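Local coordinates for conserved domain protein (Bacillus anthracis, PDB 3FBQ) that is of unknown function but is built mainly of antiparallel beta sheets and probably contains immunoglobulin-like E-set domains, at residues L66-I71 against I126-K131; N38-T43 against Y58-E63; W119-I124 against G135-A140. All blocks are in the same frame, centred on the assembly; numbering follows the deposited sequence.

Interaction 1 (L66-I71 against I126-K131)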
# COMPACT_ATOMS: atom_id res chain seq x y z
N LEU A 66 10.20 -5.68 15.47
CA LEU A 66 8.95 -5.58 14.72
C LEU A 66 7.75 -5.46 15.66
O LEU A 66 6.68 -5.02 15.26
CB LEU A 66 8.78 -6.80 13.81
CG LEU A 66 9.63 -6.83 12.55
CD1 LEU A 66 9.50 -5.52 11.78
CD2 LEU A 66 11.09 -7.10 12.89
N GLY A 67 7.95 -5.83 16.92
CA GLY A 67 6.88 -5.88 17.87
C GLY A 67 5.97 -7.06 17.59
O GLY A 67 6.44 -8.08 17.11
N ASP A 68 4.68 -6.87 17.84
CA ASP A 68 3.71 -7.94 18.01
C ASP A 68 2.90 -8.23 16.76
O ASP A 68 2.48 -9.37 16.52
CB ASP A 68 2.78 -7.61 19.18
CG ASP A 68 3.27 -8.20 20.50
OD1 ASP A 68 3.33 -9.47 20.63
OD2 ASP A 68 3.63 -7.42 21.40
N ASP A 69 2.65 -7.20 15.96
CA ASP A 69 1.84 -7.42 14.78
C ASP A 69 2.33 -6.56 13.62
O ASP A 69 1.64 -5.59 13.23
CB ASP A 69 0.35 -7.16 15.06
CG ASP A 69 -0.41 -8.40 15.44
OD1 ASP A 69 -0.26 -9.41 14.71
OD2 ASP A 69 -1.17 -8.38 16.44
N PRO A 70 3.49 -6.92 13.06
CA PRO A 70 3.99 -6.08 11.96
C PRO A 70 3.04 -6.14 10.74
O PRO A 70 2.40 -7.15 10.50
CB PRO A 70 5.39 -6.67 11.66
CG PRO A 70 5.66 -7.79 12.76
CD PRO A 70 4.34 -8.09 13.40
N ILE A 71 2.93 -5.05 9.99
CA ILE A 71 2.05 -5.06 8.83
C ILE A 71 2.82 -4.98 7.50
O ILE A 71 3.54 -4.00 7.23
CB ILE A 71 1.09 -3.90 8.88
CG1 ILE A 71 0.33 -3.91 10.18
CG2 ILE A 71 0.09 -3.98 7.75
CD1 ILE A 71 -0.88 -3.12 10.09
N ILE A 126 5.20 -1.00 11.89
CA ILE A 126 5.42 -1.53 13.21
C ILE A 126 4.45 -0.71 14.02
O ILE A 126 4.76 0.39 14.56
CB ILE A 126 6.83 -1.24 13.72
CG1 ILE A 126 7.88 -1.89 12.79
CG2 ILE A 126 6.94 -1.73 15.13
CD1 ILE A 126 9.11 -1.03 12.52
N PRO A 127 3.23 -1.23 14.09
CA PRO A 127 2.27 -0.43 14.81
C PRO A 127 2.72 -0.25 16.27
O PRO A 127 2.55 0.84 16.82
CB PRO A 127 0.99 -1.23 14.66
CG PRO A 127 1.19 -2.01 13.39
CD PRO A 127 2.63 -2.41 13.47
N ASP A 128 3.33 -1.27 16.91
CA ASP A 128 3.74 -1.10 18.34
C ASP A 128 4.55 0.20 18.45
O ASP A 128 4.26 1.01 19.28
CB ASP A 128 4.57 -2.28 18.87
CG ASP A 128 3.73 -3.53 19.12
OD1 ASP A 128 2.61 -3.65 18.56
OD2 ASP A 128 4.20 -4.42 19.89
N ARG A 129 5.53 0.41 17.56
CA ARG A 129 6.39 1.58 17.63
C ARG A 129 6.02 2.74 16.69
O ARG A 129 6.83 3.60 16.46
CB ARG A 129 7.84 1.14 17.45
CG ARG A 129 8.77 1.76 18.52
CD ARG A 129 9.58 0.71 19.34
NE ARG A 129 9.06 -0.66 19.23
CZ ARG A 129 7.93 -1.13 19.78
NH1 ARG A 129 7.13 -0.32 20.50
NH2 ARG A 129 7.58 -2.42 19.61
N LYS A 130 4.81 2.72 16.11
CA LYS A 130 4.14 3.92 15.51
C LYS A 130 4.77 4.46 14.20
O LYS A 130 4.72 5.65 13.88
CB LYS A 130 4.12 5.02 16.58
CG LYS A 130 2.85 5.80 16.66
CD LYS A 130 1.81 5.03 17.39
CE LYS A 130 0.95 5.98 18.15
NZ LYS A 130 1.31 6.07 19.61
N LYS A 131 5.28 3.54 13.43
CA LYS A 131 6.44 3.74 12.61
C LYS A 131 6.36 2.69 11.52
O LYS A 131 5.68 1.68 11.70
CB LYS A 131 7.64 3.37 13.46
CG LYS A 131 8.84 4.11 13.05
CD LYS A 131 10.03 3.54 13.76
CE LYS A 131 10.45 2.26 13.12
NZ LYS A 131 11.35 1.62 14.09
O HOH W 1 3.71 -3.96 16.04
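D128 OD2 takes a weak hydrogen bond from D68 N, 3.2 Å and bent to 131° at the hydrogen. The first torsion of D128 (chi1 -73°) puts CG anti to its carbonyl carbon, which leaves D128 CG 3.7 Å from D68 N. The D68 carboxylate comes in with its plane 47° from that of D128, and D68 OD2 lies 3.4 Å from D128 OD2. These are two acceptors, a like-charge pair if both are ionised, which R129 may ease a little: its NH2 forms a long salt bridge of 3.9 Å to D128 OD2. P127 to K130 is a type I turn, and with K130 and K131 both facing I126 it closes the 114-126/131-144 hairpin through a G1 beta bulge. Apolar side chains meet as well. The P127 ring sets CG 3.8 Å from I71 CG1, while P127 CD rests beside D69 O. L66 and I126 cross at about a right angle, L66 CD1 to I126 CG1 being 4.1 Å. One water takes the D128 N-H at 2.9 Å, accepts weakly from D69 N and donates to L66 O. G67 O is hydrogen-bonded to Y98 OH, and K130 of the second subunit packs on D69, P127 and D128.

Interaction 2 (N38-T43 against Y58-E63)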
# COMPACT_ATOMS: atom_id res chain seq x y z
N ASN A 38 17.41 -1.85 4.28
CA ASN A 38 17.02 -1.14 5.47
C ASN A 38 16.95 -1.86 6.76
O ASN A 38 16.05 -1.58 7.55
CB ASN A 38 15.63 -0.61 5.32
CG ASN A 38 15.61 0.76 4.83
OD1 ASN A 38 15.46 0.96 3.62
ND2 ASN A 38 15.81 1.74 5.74
N GLY A 39 17.87 -2.76 6.99
CA GLY A 39 17.83 -3.56 8.18
C GLY A 39 16.86 -4.72 8.15
O GLY A 39 16.77 -5.46 9.14
N VAL A 40 16.14 -4.90 7.03
CA VAL A 40 15.14 -5.95 6.92
C VAL A 40 15.42 -7.01 5.79
O VAL A 40 15.38 -6.72 4.58
CB VAL A 40 13.70 -5.29 6.78
CG1 VAL A 40 12.55 -6.33 6.84
CG2 VAL A 40 13.50 -4.21 7.83
N LYS A 41 15.64 -8.25 6.21
CA LYS A 41 15.86 -9.36 5.32
C LYS A 41 14.56 -10.08 5.17
O LYS A 41 14.05 -10.60 6.17
CB LYS A 41 16.90 -10.27 5.99
CG LYS A 41 17.59 -11.28 5.06
CD LYS A 41 18.75 -12.04 5.69
CE LYS A 41 19.10 -13.21 4.76
NZ LYS A 41 19.95 -14.34 5.32
N VAL A 42 13.96 -10.09 3.97
CA VAL A 42 12.79 -10.94 3.66
C VAL A 42 13.21 -12.15 2.80
O VAL A 42 13.85 -11.96 1.79
CB VAL A 42 11.68 -10.20 2.90
CG1 VAL A 42 10.46 -11.17 2.60
CG2 VAL A 42 11.22 -8.92 3.68
N THR A 43 12.88 -13.39 3.26
CA THR A 43 13.08 -14.64 2.58
C THR A 43 11.76 -15.24 2.20
O THR A 43 10.81 -15.22 2.98
CB THR A 43 13.75 -15.60 3.48
OG1 THR A 43 14.96 -14.97 3.86
CG2 THR A 43 14.14 -16.97 2.75
N TYR A 58 7.27 -17.45 4.16
CA TYR A 58 8.37 -16.52 4.21
C TYR A 58 8.85 -16.28 5.60
O TYR A 58 8.15 -16.57 6.57
CB TYR A 58 7.96 -15.18 3.58
CG TYR A 58 6.90 -14.48 4.38
CD1 TYR A 58 5.52 -14.65 4.09
CD2 TYR A 58 7.25 -13.67 5.46
CE1 TYR A 58 4.58 -14.06 4.81
CE2 TYR A 58 6.28 -13.05 6.23
CZ TYR A 58 4.95 -13.24 5.89
OH TYR A 58 4.00 -12.61 6.66
N SER A 59 10.05 -15.70 5.69
CA SER A 59 10.57 -15.15 6.93
C SER A 59 10.82 -13.69 6.82
O SER A 59 11.01 -13.15 5.75
CB SER A 59 11.86 -15.83 7.32
OG SER A 59 11.75 -17.14 6.83
N LEU A 60 10.87 -13.05 7.96
CA LEU A 60 11.07 -11.66 8.00
C LEU A 60 12.00 -11.48 9.20
O LEU A 60 11.66 -11.93 10.29
CB LEU A 60 9.70 -11.02 8.19
CG LEU A 60 9.61 -9.52 8.39
CD1 LEU A 60 9.90 -8.93 7.07
CD2 LEU A 60 8.22 -9.16 8.88
N GLU A 61 13.20 -10.92 8.97
CA GLU A 61 14.19 -10.72 10.00
C GLU A 61 14.64 -9.30 9.98
O GLU A 61 14.85 -8.74 8.91
CB GLU A 61 15.41 -11.58 9.79
CG GLU A 61 15.11 -13.02 9.87
CD GLU A 61 16.26 -13.80 9.36
OE1 GLU A 61 17.38 -13.45 9.80
OE2 GLU A 61 16.05 -14.71 8.50
N SER A 62 14.80 -8.72 11.16
CA SER A 62 15.13 -7.36 11.27
C SER A 62 16.22 -7.03 12.28
O SER A 62 16.69 -7.89 12.99
CB SER A 62 13.93 -6.59 11.65
OG SER A 62 14.39 -5.25 11.75
N GLU A 63 16.61 -5.76 12.32
CA GLU A 63 17.77 -5.34 13.09
C GLU A 63 17.35 -4.78 14.45
O GLU A 63 18.14 -4.13 15.14
CB GLU A 63 18.58 -4.29 12.32
CG GLU A 63 19.20 -4.82 11.04
CD GLU A 63 20.53 -5.52 11.28
OE1 GLU A 63 20.66 -6.19 12.33
OE2 GLU A 63 21.43 -5.39 10.43
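Strands 40-43 and 58-62 run antiparallel at 168° with their axes 4.7 Å apart, K41/E61 and T43/S59 being hydrogen-bonded pairs, each with two backbone bonds, and V42/L60 the non-hydrogen-bonded pair between them, where V42 CA-H is directed at S59 O.

On the face of V40, V42 and L60, a single methyl does most of the work. CG of L60 stands anti to its backbone N (chi1 174°), and L60 CD1 lies 3.6 Å from V42 CG2 and 3.7 Å from V40 CG1. The leucine thus bridges two valines that offer different branches. On the other face K41 and E61 meet only low down, K41 CB to E61 CB 4.3 Å. Their charged ends are 5.0 Å apart, K41 NZ to E61 OE2; NZ is hydrogen-bonded to P221 O of the third subunit. Farther along, S59 OG sits 4.2 Å from T43 CB and makes its hydrogen bond to N45. At the end far from the hairpin turn, G39 O lies beside S62 CA and E63 CG.

This is the hairpin 40-49/53-62, the second and third strands of a five-stranded sheet, flanked by strand 29-37 beyond V42 and strand 97-106 beyond L60. I133, W137 and F139 of strand 131-144 and W119 of strand 114-126 cover the valine-leucine face, while M90, from strand 84-92 of the same sheet as the hairpin, touches L60.

Interaction 3 (W119-I124 against G135-A140)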
# COMPACT_ATOMS: atom_id res chain seq x y z
N TRP A 119 5.82 -10.62 -5.81
CA TRP A 119 5.64 -10.19 -4.42
C TRP A 119 6.37 -8.87 -4.20
O TRP A 119 7.59 -8.82 -4.18
CB TRP A 119 6.14 -11.28 -3.46
CG TRP A 119 5.62 -11.10 -2.09
CD1 TRP A 119 4.45 -10.47 -1.74
CD2 TRP A 119 6.22 -11.52 -0.87
NE1 TRP A 119 4.29 -10.48 -0.38
CE2 TRP A 119 5.37 -11.11 0.19
CE3 TRP A 119 7.41 -12.22 -0.56
CZ2 TRP A 119 5.65 -11.37 1.52
CZ3 TRP A 119 7.68 -12.51 0.76
CH2 TRP A 119 6.81 -12.08 1.79
N ASN A 120 5.62 -7.80 -4.08
CA ASN A 120 6.23 -6.46 -4.07
C ASN A 120 5.97 -5.79 -2.72
O ASN A 120 4.82 -5.36 -2.46
CB ASN A 120 5.71 -5.54 -5.23
CG ASN A 120 6.02 -6.09 -6.64
OD1 ASN A 120 7.10 -6.65 -6.91
ND2 ASN A 120 5.06 -5.95 -7.55
N ILE A 121 7.00 -5.71 -1.86
CA ILE A 121 6.77 -5.16 -0.53
C ILE A 121 7.23 -3.77 -0.48
O ILE A 121 8.33 -3.48 -0.91
CB ILE A 121 7.45 -5.94 0.54
CG1 ILE A 121 6.77 -7.31 0.60
CG2 ILE A 121 7.37 -5.16 1.96
CD1 ILE A 121 7.68 -8.37 1.21
N GLU A 122 6.38 -2.88 0.01
CA GLU A 122 6.82 -1.50 0.02
C GLU A 122 7.05 -0.95 1.41
O GLU A 122 7.34 0.20 1.56
CB GLU A 122 5.88 -0.59 -0.73
CG GLU A 122 4.89 -1.27 -1.63
CD GLU A 122 3.69 -0.34 -1.93
OE1 GLU A 122 3.59 0.02 -3.15
OE2 GLU A 122 2.90 0.07 -0.96
N GLY A 123 6.96 -1.78 2.43
CA GLY A 123 7.02 -1.26 3.77
C GLY A 123 6.62 -2.27 4.80
O GLY A 123 5.92 -3.24 4.53
N ILE A 124 7.12 -2.04 6.00
CA ILE A 124 6.77 -2.81 7.18
C ILE A 124 6.33 -1.80 8.17
O ILE A 124 7.14 -0.97 8.62
CB ILE A 124 8.00 -3.49 7.79
CG1 ILE A 124 8.75 -4.24 6.69
CG2 ILE A 124 7.56 -4.46 8.83
CD1 ILE A 124 7.91 -5.35 6.02
N GLY A 135 10.81 0.95 2.11
CA GLY A 135 11.77 0.48 1.15
C GLY A 135 11.08 -0.37 0.11
O GLY A 135 9.86 -0.35 -0.03
N HIS A 136 11.88 -1.15 -0.59
CA HIS A 136 11.41 -2.09 -1.59
C HIS A 136 12.01 -3.49 -1.35
O HIS A 136 13.23 -3.63 -1.24
CB HIS A 136 11.88 -1.62 -2.95
CG HIS A 136 10.91 -0.76 -3.66
ND1 HIS A 136 11.29 0.40 -4.33
CD2 HIS A 136 9.57 -0.85 -3.79
CE1 HIS A 136 10.23 0.95 -4.88
NE2 HIS A 136 9.17 0.21 -4.57
N TRP A 137 11.19 -4.52 -1.36
CA TRP A 137 11.71 -5.85 -1.34
C TRP A 137 10.84 -6.54 -2.33
O TRP A 137 9.65 -6.55 -2.15
CB TRP A 137 11.50 -6.46 0.03
CG TRP A 137 12.20 -5.77 1.22
CD1 TRP A 137 13.31 -6.19 1.84
CD2 TRP A 137 11.79 -4.55 1.91
NE1 TRP A 137 13.66 -5.32 2.87
CE2 TRP A 137 12.74 -4.32 2.94
CE3 TRP A 137 10.75 -3.62 1.74
CZ2 TRP A 137 12.66 -3.21 3.80
CZ3 TRP A 137 10.66 -2.54 2.58
CH2 TRP A 137 11.60 -2.33 3.60
N ASN A 138 11.40 -7.08 -3.40
CA ASN A 138 10.62 -7.58 -4.52
C ASN A 138 11.04 -8.97 -4.92
O ASN A 138 12.24 -9.25 -4.94
CB ASN A 138 10.79 -6.66 -5.72
CG ASN A 138 10.42 -5.23 -5.40
OD1 ASN A 138 10.96 -4.31 -5.99
ND2 ASN A 138 9.53 -5.02 -4.41
N PHE A 139 10.09 -9.84 -5.22
CA PHE A 139 10.41 -11.09 -5.88
C PHE A 139 9.47 -11.20 -7.05
O PHE A 139 8.26 -10.97 -6.92
CB PHE A 139 10.25 -12.32 -4.96
CG PHE A 139 10.87 -12.16 -3.58
CD1 PHE A 139 11.96 -12.91 -3.20
CD2 PHE A 139 10.34 -11.26 -2.64
CE1 PHE A 139 12.53 -12.77 -1.91
CE2 PHE A 139 10.91 -11.09 -1.37
CZ PHE A 139 11.99 -11.86 -0.99
N ALA A 140 10.05 -11.54 -8.20
CA ALA A 140 9.32 -11.80 -9.46
C ALA A 140 9.63 -13.22 -9.89
O ALA A 140 10.74 -13.50 -10.31
CB ALA A 140 9.79 -10.83 -10.52
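W119 and F139 stand side by side, pointing the same way, with ring planes only 27° apart, yet the rings are slid so far that they barely overlap. The centroid of the W119 six-membered ring is 5.6 Å from that of F139, and the touch is W119 CE3 to F139 CD2 at 3.7 Å. W119 CG is anti to its backbone N (chi1 -162°), and I121 CD1 lies over one face of the indole, toward the rim.

Next along the same face, I121 CG2 packs 3.7 Å from W137 CE3. I121 O meets the W137 ring at its edge, in plane, 3.6 Å from CE3, while CZ3 of W137 reaches on to G123 N. Beneath these side chains the antiparallel hairpin is held by paired bonds: W119 N to F139 O and F139 N to W119 O, then I121 N to W137 O at 2.8 Å and W137 N to I121 O at 3.1 Å. E122 and G123 both face L73 of the neighbouring strand, a classic beta bulge.

On the reverse face N120 and N138 cross at about a right angle, amide planes 83° apart, with N120 OD1 3.8 Å from N138 ND2. OD1 of N138 is hydrogen-bonded to S84 OG of the third subunit, and G135 and H136 pair with a strand of that same subunit, so the sheet runs on across the interface.

Polar side chains (N138, H136, E122) thus meet another chain, whereas W119, W137 and F139 pack on V42 of strand 40-49. Within that apolar packing the indole N-H of W137 finds a backbone acceptor, V40 O of the facing sheet, so the two sheets are tied by a polar bond as well as by side-chain contact.

In the fold
Interactions 2 and 3 are the buried contacts, each within a hairpin of one of two facing sheets, and they meet face to face, their centres about 11 Å apart. V42 CG1 packs 3.6 Å from W119 CZ3, and Y58 CG 3.5 Å from W119 CH2, an arrangement consistent with a beta sandwich. Interaction 1 is only partly buried and joins loops: 66-71 follows the second strand of interaction 2, while 126-131 closes the hairpin of interaction 3. It touches interaction 3 through L66 and P70, both on I124. Regular backbone bonds and apolar side chains hold the two hairpins; carboxylates, a water and a few apolar side chains make up the loop contact. All three touch the third subunit.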